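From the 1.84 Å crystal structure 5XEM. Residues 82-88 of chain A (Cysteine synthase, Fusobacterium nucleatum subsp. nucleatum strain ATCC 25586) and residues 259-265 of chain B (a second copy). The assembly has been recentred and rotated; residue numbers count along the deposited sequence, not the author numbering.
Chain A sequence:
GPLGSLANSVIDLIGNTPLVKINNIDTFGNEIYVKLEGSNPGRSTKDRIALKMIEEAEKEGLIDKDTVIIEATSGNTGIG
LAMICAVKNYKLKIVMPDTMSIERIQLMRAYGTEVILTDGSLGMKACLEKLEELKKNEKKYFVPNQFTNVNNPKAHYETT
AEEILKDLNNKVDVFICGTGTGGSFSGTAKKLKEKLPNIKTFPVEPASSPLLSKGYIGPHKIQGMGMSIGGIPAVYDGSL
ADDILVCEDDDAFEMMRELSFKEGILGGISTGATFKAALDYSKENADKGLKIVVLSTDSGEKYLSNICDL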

# COMPACT_ATOMS: atom_id res chain seq x y z
N ALA A 82 11.44 4.25 -9.61
CA ALA A 82 12.38 4.22 -8.49
C ALA A 82 12.47 2.81 -7.86
O ALA A 82 13.55 2.30 -7.60
CB ALA A 82 12.01 5.27 -7.46
N MET A 83 11.32 2.18 -7.67
CA MET A 83 11.24 0.86 -7.04
C MET A 83 11.93 -0.15 -7.95
O MET A 83 12.74 -0.97 -7.50
CB MET A 83 9.78 0.50 -6.82
CG MET A 83 9.57 -0.89 -6.27
SD MET A 83 7.83 -1.34 -6.23
CE MET A 83 7.54 -1.48 -7.99
N ILE A 84 11.63 -0.09 -9.25
CA ILE A 84 12.23 -1.03 -10.19
C ILE A 84 13.76 -0.81 -10.33
O ILE A 84 14.53 -1.78 -10.32
CB ILE A 84 11.52 -0.99 -11.53
CG1 ILE A 84 10.13 -1.61 -11.36
CG2 ILE A 84 12.36 -1.71 -12.59
CD1 ILE A 84 9.17 -1.18 -12.45
N CYS A 85 14.17 0.45 -10.38
CA CYS A 85 15.61 0.78 -10.48
C CYS A 85 16.36 0.40 -9.21
O CYS A 85 17.54 0.02 -9.27
CB CYS A 85 15.81 2.24 -10.81
SG CYS A 85 15.36 2.66 -12.51
N ALA A 86 15.68 0.46 -8.05
CA ALA A 86 16.31 -0.01 -6.84
C ALA A 86 16.67 -1.51 -6.95
O ALA A 86 17.82 -1.87 -6.65
CB ALA A 86 15.43 0.25 -5.61
N VAL A 87 15.72 -2.34 -7.39
CA VAL A 87 15.91 -3.80 -7.55
C VAL A 87 17.02 -4.08 -8.59
O VAL A 87 17.90 -4.94 -8.39
CB VAL A 87 14.59 -4.47 -8.03
CG1 VAL A 87 14.81 -5.91 -8.45
CG2 VAL A 87 13.53 -4.39 -6.95
N LYS A 88 16.95 -3.36 -9.70
CA LYS A 88 17.87 -3.57 -10.84
C LYS A 88 19.22 -2.83 -10.74
O LYS A 88 20.09 -2.99 -11.62
CB LYS A 88 17.14 -3.17 -12.13
CG LYS A 88 16.00 -4.11 -12.51
CD LYS A 88 15.29 -3.62 -13.77
CE LYS A 88 14.24 -4.63 -14.26
NZ LYS A 88 14.86 -5.77 -14.98
N LEU B 259 16.71 -1.55 2.99
CA LEU B 259 15.72 -2.37 2.29
C LEU B 259 15.08 -1.63 1.12
O LEU B 259 14.88 -2.21 0.08
CB LEU B 259 14.63 -2.86 3.26
CG LEU B 259 15.03 -4.02 4.18
CD1 LEU B 259 14.06 -4.14 5.38
CD2 LEU B 259 15.13 -5.33 3.38
N SER B 260 14.75 -0.35 1.28
CA SER B 260 14.13 0.39 0.20
C SER B 260 15.16 0.69 -0.90
O SER B 260 14.86 0.51 -2.07
CB SER B 260 13.43 1.66 0.69
OG SER B 260 14.30 2.48 1.45
N PHE B 261 16.37 1.09 -0.52
CA PHE B 261 17.43 1.40 -1.50
C PHE B 261 17.85 0.18 -2.33
O PHE B 261 18.10 0.28 -3.53
CB PHE B 261 18.71 1.86 -0.80
CG PHE B 261 18.69 3.25 -0.25
CD1 PHE B 261 17.78 4.19 -0.64
CD2 PHE B 261 19.64 3.60 0.71
CE1 PHE B 261 17.81 5.47 -0.14
CE2 PHE B 261 19.68 4.89 1.24
CZ PHE B 261 18.76 5.83 0.79
N LYS B 262 17.97 -0.97 -1.67
CA LYS B 262 18.59 -2.14 -2.27
C LYS B 262 17.58 -3.16 -2.79
O LYS B 262 17.93 -3.95 -3.67
CB LYS B 262 19.54 -2.82 -1.27
CG LYS B 262 20.78 -2.01 -0.98
CD LYS B 262 21.72 -2.70 0.01
CE LYS B 262 22.95 -1.82 0.30
NZ LYS B 262 23.95 -2.33 1.29
N GLU B 263 16.38 -3.20 -2.21
CA GLU B 263 15.39 -4.24 -2.60
C GLU B 263 14.07 -3.68 -3.13
O GLU B 263 13.20 -4.42 -3.57
CB GLU B 263 15.08 -5.16 -1.42
CG GLU B 263 16.28 -5.82 -0.76
CD GLU B 263 16.99 -6.84 -1.65
OE1 GLU B 263 16.31 -7.54 -2.43
OE2 GLU B 263 18.23 -6.96 -1.54
N GLY B 264 13.88 -2.37 -3.06
CA GLY B 264 12.61 -1.78 -3.43
C GLY B 264 11.49 -2.16 -2.48
O GLY B 264 10.31 -2.08 -2.85
N ILE B 265 11.86 -2.58 -1.27
CA ILE B 265 10.91 -2.95 -0.21
C ILE B 265 10.80 -1.75 0.73
O ILE B 265 11.78 -1.36 1.37
CB ILE B 265 11.41 -4.17 0.61
CG1 ILE B 265 11.47 -5.42 -0.26
CG2 ILE B 265 10.50 -4.41 1.80
CD1 ILE B 265 12.09 -6.66 0.43

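Close packing between helices is usually pictured as side chains interlocking, but where small residues meet, a side chain can rest directly on the partner's backbone. The contact between these two copies of cysteine synthase is a compact example. A helix of chain A passes the last turn of a helix in chain B, their axes approaching to 7.1 Å at an angle of 70°. No hydrogen bond crosses between the stretches; 226 Å² of surface, summed over both sides, is buried in van der Waals contact.

Along chain B, Leu B259 lies out of reach, Leu B259 O accepting a hydrogen bond from Glu B263 N (2.9 Å) within its own helix. The contact begins at Ser B260, through the main chain: its O lies 3.6 Å from Ala A86 CB, while its hydroxyl is satisfied elsewhere in the structure. Phe B261 follows the same pattern. Its side chain leaves the CA away from chain A, yet its O is 3.4 Å from Ala A86 CB. The methyl of Ala A86, pointing toward chain B, thus sits against successive carbonyls, and alanine suits this place because its side chain ends at CB, letting the backbones draw near. They draw near enough that Ala A86 O and Lys B262 O stand 3.6 Å apart, a contact between two acceptors that can offer no hydrogen bond to each other.

The side chains of Lys B262 and Glu B263 also start away from chain A, so that their long, polar chains do not intrude between the backbones. Both carboxylate oxygens of Glu B263 are hydrogen-bonded elsewhere in the structure. What this residue presents to chain A is its carbonyl, with O 3.4 Å from Val A87 CG2. Val A87 sets out sideways, and its chi1 of 170° (t) accompanies a branch that reaches this oxygen.

Gly B264 is the residue at which the chain leaves helical geometry, with a positive phi of 68° that in itself favours glycine. The packing makes a second demand: a CB here would point toward chain A and fall 3.0 Å from Met A83 O, a clash, and 3.3 Å from Val A87 CG2, which is tight. Without one, Gly B264 and Met A83 bring their CA atoms to 4.7 Å, and Met A83 CG lies 3.7 Å from Gly B264 O. Ile B265 then turns its side chain away, and the contact ends. The general lesson is that alanine and glycine can build an interface by what they leave out.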